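Local coordinates for protein putative type 11 methyltransferase (Sulfolobus solfataricus, PDB 3I9F) that is probably an S-adenosylmethionine-dependent methyltransferase and binds zinc ions in the crystal, at residues Asp46-Val49 and Ile50-Lys53; Ile120-Leu124 and Ser125-Asp129. All coordinates share one frame; numbering follows the deposited sequence.

Contact 1 (Asp46-Val49 and Ile50-Lys53); sequences DINV and IALK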
# COMPACT_ATOMS: atom_id res chain seq x y z
N ASP B 46 10.29 4.42 0.36
CA ASP B 46 11.66 4.51 0.83
C ASP B 46 12.05 3.25 1.59
O ASP B 46 11.27 2.70 2.36
CB ASP B 46 11.89 5.78 1.68
CG ASP B 46 13.37 6.27 1.65
OD1 ASP B 46 13.61 7.47 1.36
OD2 ASP B 46 14.31 5.44 1.89
N ILE B 47 13.25 2.80 1.31
CA ILE B 47 13.86 1.70 2.02
C ILE B 47 14.07 2.05 3.51
O ILE B 47 13.97 1.20 4.35
CB ILE B 47 15.19 1.31 1.38
CG1 ILE B 47 15.77 0.09 2.11
CG2 ILE B 47 16.18 2.49 1.43
CD1 ILE B 47 16.67 -0.74 1.26
N ASN B 48 14.33 3.31 3.81
CA ASN B 48 14.54 3.77 5.19
C ASN B 48 13.24 3.76 6.00
O ASN B 48 12.38 4.60 5.80
CB ASN B 48 15.15 5.18 5.19
CG ASN B 48 15.34 5.76 6.61
OD1 ASN B 48 14.88 5.19 7.61
ND2 ASN B 48 16.05 6.87 6.69
N VAL B 49 13.12 2.79 6.91
CA VAL B 49 11.88 2.53 7.69
C VAL B 49 11.47 3.74 8.59
O VAL B 49 10.32 4.05 8.70
CB VAL B 49 12.00 1.19 8.55
CG1 VAL B 49 10.97 1.12 9.65
CG2 VAL B 49 11.85 -0.05 7.65
N ILE B 50 12.44 4.42 9.19
CA ILE B 50 12.15 5.59 10.02
C ILE B 50 11.73 6.82 9.18
O ILE B 50 10.84 7.59 9.59
CB ILE B 50 13.36 5.95 10.93
CG1 ILE B 50 13.61 4.84 11.96
CG2 ILE B 50 13.16 7.32 11.62
CD1 ILE B 50 14.82 5.09 12.86
N ALA B 51 12.34 7.01 8.02
CA ALA B 51 11.90 8.11 7.15
C ALA B 51 10.42 7.97 6.87
O ALA B 51 9.69 8.95 6.94
CB ALA B 51 12.69 8.18 5.86
N LEU B 52 9.96 6.75 6.63
CA LEU B 52 8.55 6.52 6.35
C LEU B 52 7.68 6.83 7.56
O LEU B 52 6.57 7.33 7.42
CB LEU B 52 8.30 5.08 5.89
CG LEU B 52 8.79 4.73 4.48
CD1 LEU B 52 8.33 3.31 4.02
CD2 LEU B 52 8.36 5.82 3.49
N LYS B 53 8.19 6.53 8.74
CA LYS B 53 7.46 6.74 9.96
C LYS B 53 7.07 8.23 10.10
O LYS B 53 5.91 8.55 10.36
CB LYS B 53 8.30 6.30 11.15
CG LYS B 53 7.58 5.41 12.13
CD LYS B 53 7.91 3.90 11.91
CE LYS B 53 8.86 3.29 12.98
NZ LYS B 53 8.17 2.29 13.88

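Contact 2 (Ile120-Leu124 and Ser125-Asp129); sequences IGPPL and SIRMD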
# COMPACT_ATOMS: atom_id res chain seq x y z
N ILE B 120 28.22 22.45 -1.77
CA ILE B 120 27.13 21.80 -1.07
C ILE B 120 26.72 20.57 -1.88
O ILE B 120 27.02 20.48 -3.09
CB ILE B 120 25.90 22.72 -0.83
CG1 ILE B 120 25.39 23.33 -2.13
CG2 ILE B 120 26.25 23.82 0.17
CD1 ILE B 120 24.13 24.17 -1.92
N GLY B 121 26.08 19.64 -1.18
CA GLY B 121 25.44 18.47 -1.76
C GLY B 121 26.24 17.20 -1.53
O GLY B 121 27.21 17.20 -0.80
N PRO B 122 25.80 16.10 -2.12
CA PRO B 122 26.49 14.83 -1.88
C PRO B 122 27.86 14.75 -2.60
O PRO B 122 28.18 15.58 -3.44
CB PRO B 122 25.49 13.80 -2.41
CG PRO B 122 24.64 14.57 -3.38
CD PRO B 122 24.51 15.90 -2.80
N PRO B 123 28.68 13.76 -2.24
CA PRO B 123 30.00 13.68 -2.87
C PRO B 123 29.92 13.60 -4.38
O PRO B 123 29.02 13.00 -4.93
CB PRO B 123 30.61 12.43 -2.26
CG PRO B 123 29.77 12.13 -1.04
CD PRO B 123 28.41 12.64 -1.32
N LEU B 124 30.86 14.22 -5.06
CA LEU B 124 30.78 14.34 -6.51
C LEU B 124 30.72 12.98 -7.20
O LEU B 124 30.05 12.86 -8.20
CB LEU B 124 31.92 15.20 -7.07
CG LEU B 124 32.06 15.17 -8.61
CD1 LEU B 124 30.73 15.51 -9.24
CD2 LEU B 124 33.16 16.12 -9.10
N SER B 125 31.38 11.97 -6.64
CA SER B 125 31.41 10.59 -7.20
C SER B 125 30.08 9.88 -7.35
O SER B 125 29.89 9.11 -8.29
CB SER B 125 32.30 9.70 -6.37
OG SER B 125 33.60 9.76 -6.91
N ILE B 126 29.15 10.14 -6.46
CA ILE B 126 27.88 9.46 -6.49
C ILE B 126 26.89 10.16 -7.42
O ILE B 126 25.79 9.68 -7.57
CB ILE B 126 27.34 9.27 -5.03
CG1 ILE B 126 26.53 7.97 -4.89
CG2 ILE B 126 26.57 10.48 -4.55
CD1 ILE B 126 27.36 6.66 -5.18
N ARG B 127 27.26 11.27 -8.05
CA ARG B 127 26.31 12.10 -8.81
C ARG B 127 26.17 11.69 -10.24
O ARG B 127 27.13 11.24 -10.85
CB ARG B 127 26.75 13.56 -8.83
CG ARG B 127 26.69 14.23 -7.51
CD ARG B 127 26.92 15.71 -7.58
NE ARG B 127 27.11 16.26 -6.26
CZ ARG B 127 27.04 17.55 -5.92
NH1 ARG B 127 26.75 18.47 -6.81
NH2 ARG B 127 27.23 17.90 -4.67
N MET B 128 24.99 11.96 -10.78
CA MET B 128 24.62 11.63 -12.14
C MET B 128 24.05 12.85 -12.86
O MET B 128 23.18 13.55 -12.33
CB MET B 128 23.54 10.53 -12.13
CG MET B 128 23.97 9.13 -11.60
SD MET B 128 22.59 7.98 -11.36
CE MET B 128 21.71 8.33 -12.85
N ASP B 129 24.48 13.07 -14.11
CA ASP B 129 23.90 14.11 -14.96
C ASP B 129 22.82 13.54 -15.84
O ASP B 129 22.54 12.33 -15.80
CB ASP B 129 24.97 14.78 -15.81
CG ASP B 129 25.75 13.79 -16.63
OD1 ASP B 129 25.17 12.72 -16.98
OD2 ASP B 129 26.93 14.05 -16.94

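Contact 1 (Asp46-Val49 and Ile50-Lys53)
Lys53 N donates to Val49 O at 3.3 Å, the i to i+4 bond of an alpha-helix, and Leu52 N makes a weak one to Asn48 O, also at 3.3 Å. The backbone thus changes from loop to helix here, with Asn48 in the N-cap position and Val49 opening the helix. The Asn48 side chain closes the exposed first turn. With CG anti to the backbone N (chi1 178°), its amide folds back over the helix start, so that Asn48 OD1 reaches Ala51 N at 3.2 Å in a nearly straight bond (N-H...O 166°). That N-H lies above the plane of the amide carbonyl and not on a lone pair. Asn48 OD1 also takes a weak, bent bond from Ile50 N at 3.0 Å, and Ala51 CB packs against Asn48 CG at 3.7 Å. The cap is itself positioned from behind: Asp46 OD2 accepts from Asn48 N at 2.9 Å, closing an Asx turn. On the inner side, buried Leu52 turns back toward the loop, its CD1 against Asp46 O at 3.4 Å and its CD2 against Asp46 CB at 4.0 Å. An alanine in place of Leu52 would probably open a gap beneath Asp46 and leave the incoming loop less firmly seated on the helix. Asp46 directly follows strand 39-45 and shares backbone hydrogen bonding with Leu65 of strand 63-65, the outermost parallel strand within the chain. Its OD1 accepts from Gly27 N, while Leu52 also touches Cys26; both belong to the glycine-rich loop after strand 19-24, which in class I methyltransferases usually adjoins the cofactor. The contact thus forms the strand-to-helix turn of a Rossmann-like beta-alpha-beta unit, beginning helix 49-58.

Contact 2 (Ile120-Leu124 and Ser125-Asp129)
Pro122 O accepts from two nitrogens on one side of the Arg127 guanidinium, NH2 at 2.8 Å and NE at 3.1 Å. The two donors meet it differently: NH2 lies in the carbonyl plane on a lone pair, whereas NE comes from above that plane. Arg127 NH2 also donates to Ile120 O at 3.0 Å, and this oxygen sits only 4° out of the guanidinium plane, so both carbonyls are held along the edge of the group. Because CG stands anti to the carbonyl carbon (chi1 -68°) and the chain runs extended from CG to NE, the guanidinium reaches back across the turn, with Arg127 CD 4.2 Å from Leu124 CD1. The turn is drawn together by Ile126 N to Pro123 O and Arg127 N to Leu124 O, both 3.2 Å and both i to i+3, as in a short 3-10 segment. Ile126 CG2 rests against Pro122 CB at 4.1 Å. Outside the segments, NH1 bonds to Arg114 O and Thr118 OG1, and the side chain touches Trp113. A buried positive group is thus satisfied by neutral oxygens, backbone carbonyls and the Thr118 hydroxyl, which fixes its rotation and ties the irregular loop to itself.

Overall arrangement
Both contacts occupy strand-to-helix connections of one Rossmann-like domain: contact 1 leads from strand 39-45 into helix 49-58, and contact 2 lies in the loop from strand 106-113 toward helix 130-136. These strands run parallel in the same sheet, so both loops leave from the C-terminal ends of their strands, at the same end of the sheet. They come in series along the chain and do not touch; their centres lie 22 Å apart and their nearest atoms about 13 Å. Contact 1 is the one near a metal, the side chain of Lys53 being about 5 Å from the zinc ion held by Glu54 and Glu57. Contact 2 lies away from the annotated zinc sites.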